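Viral CASP8 and FADD-like apoptosis regulator (PDB 2BBR) blocks death-receptor-induced apoptosis by interfering with caspase-8 recruitment and activation at the death-inducing signaling complex, and suppresses host NF-kappa-B activation. Local coordinates at residues K54-L57 with A58-V61; D108-E111 with L112-L115. All blocks are in the same frame, centred on the assembly; numbering follows the deposited sequence.

Contact 1: K54-L57 with A58-V61; sequences KLTL and AALV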
# COMPACT_ATOMS: atom_id res chain seq x y z
N LYS A 54 14.81 8.18 -0.82
CA LYS A 54 14.00 7.02 -1.20
C LYS A 54 12.95 7.47 -2.20
O LYS A 54 12.26 6.64 -2.80
CB LYS A 54 13.32 6.41 0.02
CG LYS A 54 14.26 5.74 1.00
CD LYS A 54 13.50 5.18 2.19
CE LYS A 54 14.44 4.51 3.19
NZ LYS A 54 13.71 3.99 4.37
N LEU A 55 12.83 8.78 -2.39
CA LEU A 55 11.86 9.36 -3.30
C LEU A 55 12.45 9.45 -4.70
O LEU A 55 12.76 10.53 -5.20
CB LEU A 55 11.44 10.74 -2.80
CG LEU A 55 10.15 11.37 -3.35
CD1 LEU A 55 8.99 10.41 -3.18
CD2 LEU A 55 9.88 12.67 -2.61
N THR A 56 12.61 8.29 -5.33
CA THR A 56 13.18 8.18 -6.66
C THR A 56 12.12 8.18 -7.75
O THR A 56 10.92 8.12 -7.47
CB THR A 56 13.98 6.88 -6.79
OG1 THR A 56 13.09 5.77 -6.60
CG2 THR A 56 15.09 6.83 -5.76
N LEU A 57 12.57 8.24 -8.99
CA LEU A 57 11.67 8.20 -10.13
C LEU A 57 10.87 6.90 -10.05
O LEU A 57 9.65 6.89 -10.20
CB LEU A 57 12.49 8.24 -11.43
CG LEU A 57 11.81 8.04 -12.79
CD1 LEU A 57 11.46 6.58 -13.00
CD2 LEU A 57 10.58 8.90 -12.87
N ALA A 58 11.57 5.80 -9.79
CA ALA A 58 10.93 4.50 -9.67
C ALA A 58 9.85 4.48 -8.60
O ALA A 58 8.77 3.95 -8.82
CB ALA A 58 11.98 3.43 -9.39
N ALA A 59 10.15 5.04 -7.43
CA ALA A 59 9.18 5.06 -6.35
C ALA A 59 7.90 5.79 -6.74
O ALA A 59 6.79 5.29 -6.52
CB ALA A 59 9.78 5.71 -5.11
N LEU A 60 8.05 6.97 -7.34
CA LEU A 60 6.89 7.74 -7.76
C LEU A 60 6.09 7.02 -8.84
O LEU A 60 4.86 7.01 -8.82
CB LEU A 60 7.32 9.12 -8.27
CG LEU A 60 7.68 10.18 -7.22
CD1 LEU A 60 6.46 10.48 -6.36
CD2 LEU A 60 8.83 9.69 -6.36
N VAL A 61 6.80 6.41 -9.79
CA VAL A 61 6.14 5.68 -10.85
C VAL A 61 5.34 4.52 -10.27
O VAL A 61 4.19 4.28 -10.66
CB VAL A 61 7.18 5.18 -11.89
CG1 VAL A 61 6.57 4.14 -12.80
CG2 VAL A 61 7.67 6.36 -12.71
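Leu-57 opens the first turn of helix 57-66 and meets Val-61 one turn further on, through both backbone and side chain. The carbonyl O of Leu-57 accepts from Val-61 N at 2.9 Å. Beside this bond the two side chains cross at a slant: CG of Leu-57 is turned anti to its own N (chi1 172°), which carries both methyl groups to the flank of Val-61, and Leu-57 CD1 lies 3.8 Å from Val-61 CG2. The same CG2 also rests against the Leu-57 carbonyl oxygen, 3.2 Å away.

Leu-60 makes a second i to i+4 backbone bond, from its N to Thr-56 O, at an N-H...O angle of 170°; that oxygen is placed with less certainty. Its side chain turns back toward the loop, where CD2 of Leu-60 meets CD1 of Leu-55 at 3.3 Å, closer than usual for two methyl groups, though the placing of CD2 is itself uncertain.

Thr-56 is the N-cap. Its hydroxyl, set between the backbone N and the carbonyl carbon (chi1 61°), is thereby swung over the helix start, and OG1 takes the N-H of Ala-59 at 3.1 Å. One amide of the first turn is thus satisfied by a side chain, as is usual at a helix start.

Within the first death effector domain, the inverse gamma turn centred on Leu-55 leads from helix 42-51 into this cap. Leu-55 packs on Leu-46 and Leu-49 of helix 42-51, and both it and Leu-60 touch Leu-13 of helix 10-17, while Leu-57, Leu-60 and Val-61 lie against Phe-77 of helix 70-77.

Contact 2: D108-E111 with L112-L115; sequences DSSE and LRAL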
# COMPACT_ATOMS: atom_id res chain seq x y z
N ASP A 108 -15.80 -3.93 -2.27
CA ASP A 108 -16.84 -2.91 -2.28
C ASP A 108 -17.12 -2.56 -0.82
O ASP A 108 -16.58 -3.19 0.09
CB ASP A 108 -18.11 -3.41 -2.99
CG ASP A 108 -18.65 -4.69 -2.39
OD1 ASP A 108 -18.89 -4.72 -1.17
OD2 ASP A 108 -18.86 -5.66 -3.15
N SER A 109 -17.95 -1.55 -0.59
CA SER A 109 -18.25 -1.12 0.77
C SER A 109 -18.88 -2.17 1.67
O SER A 109 -18.61 -2.21 2.86
CB SER A 109 -19.13 0.13 0.75
OG SER A 109 -18.47 1.20 0.11
N SER A 110 -19.73 -3.02 1.10
CA SER A 110 -20.38 -4.07 1.88
C SER A 110 -19.36 -5.11 2.33
O SER A 110 -19.40 -5.58 3.46
CB SER A 110 -21.47 -4.75 1.06
OG SER A 110 -22.12 -5.76 1.81
N GLU A 111 -18.45 -5.47 1.43
CA GLU A 111 -17.41 -6.43 1.74
C GLU A 111 -16.48 -5.85 2.81
O GLU A 111 -16.11 -6.53 3.76
CB GLU A 111 -16.60 -6.77 0.48
CG GLU A 111 -17.40 -7.50 -0.59
CD GLU A 111 -16.61 -7.73 -1.87
OE1 GLU A 111 -16.09 -6.75 -2.43
OE2 GLU A 111 -16.52 -8.90 -2.31
N LEU A 112 -16.13 -4.58 2.65
CA LEU A 112 -15.26 -3.93 3.62
C LEU A 112 -15.92 -3.89 4.99
O LEU A 112 -15.27 -4.13 6.01
CB LEU A 112 -14.91 -2.51 3.15
CG LEU A 112 -14.05 -1.66 4.09
CD1 LEU A 112 -12.74 -2.36 4.39
CD2 LEU A 112 -13.80 -0.31 3.44
N ARG A 113 -17.22 -3.60 5.03
CA ARG A 113 -17.94 -3.56 6.29
C ARG A 113 -17.90 -4.94 6.95
O ARG A 113 -17.67 -5.05 8.15
CB ARG A 113 -19.40 -3.15 6.06
CG ARG A 113 -20.28 -3.24 7.30
CD ARG A 113 -21.74 -3.24 6.90
NE ARG A 113 -21.99 -4.22 5.85
CZ ARG A 113 -21.78 -5.52 5.97
NH1 ARG A 113 -21.31 -6.02 7.11
NH2 ARG A 113 -22.01 -6.33 4.94
N ALA A 114 -18.12 -5.99 6.16
CA ALA A 114 -18.10 -7.34 6.69
C ALA A 114 -16.73 -7.66 7.29
O ALA A 114 -16.63 -8.25 8.36
CB ALA A 114 -18.44 -8.35 5.60
N LEU A 115 -15.67 -7.25 6.59
CA LEU A 115 -14.32 -7.50 7.06
C LEU A 115 -14.04 -6.78 8.37
O LEU A 115 -13.42 -7.35 9.27
CB LEU A 115 -13.30 -7.06 6.00
CG LEU A 115 -13.29 -7.90 4.72
CD1 LEU A 115 -12.38 -7.25 3.70
CD2 LEU A 115 -12.83 -9.32 5.03
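Ser-110 and Arg-113 join side chains on the first turns of helix 109-122, which opens with a capping box made by Asp-108 and Glu-111. The box consists of two reciprocal bonds between side chain and backbone. In one, Glu-111 N donates to Asp-108 OD1 at 2.7 Å, approaching nearly in line with the C-O bond; in the other, Asp-108 N donates to Glu-111 OE1 at 2.8 Å, using the lone pair that faces away from OE2. The first torsion of Glu-111 sets CG beside its own N (chi1 -66°), and the extended chain then reaches back to the Asp-108 amide. Its second oxygen, OE2, forms a salt bridge with Arg-166, so one carboxylate ties the helix start both to the cap and to a residue far along the chain.

Four backbone bonds of i to i+4 spacing then follow, from the amides of Leu-112, Arg-113, Ala-114 and Leu-115 to the carbonyls of Asp-108, Ser-109, Ser-110 and Glu-111. The Leu-112 bond, 2.9 Å from N to Asp-108 O, continues directly from the cap residue.

Apolar side chains cover one side of this otherwise largely exposed helix start in the second death effector domain: Leu-115 and Leu-112 lie on Phe-136 of helix 136-145, and Leu-115 also on Met-160 of helix 155-163.

On the polar side, the Arg-113 chain bends at chi3 (49°) and returns over the preceding turn. Ser-110 O sits toward the rim of one guanidinium face, 3.0 Å from the plane, and takes no hydrogen bond from NH2. Instead, Arg-113 NH2 donates to Ser-110 OG at 3.2 Å, the hydroxyl oxygen tilted 18° from the guanidinium plane.

Contact 1 precedes contact 2 along the chain, and the two lie on opposite sides of its centre, their own centres 32 Å apart and their nearest atoms about 23 Å apart. They share no helix: residues 54-61 span the start of helix 57-66 in the first death effector domain, and residues 108-115 the start of helix 109-122 in the second. Each marks a loop-to-helix transition in its own domain, leading into a helix whose N-terminal end is capped by a side chain. The first is partly buried among neighbouring helices, whereas the second lies mainly at the surface. They do not touch, consistent with each helix start being capped by residues of its own domain within this all-helical tandem.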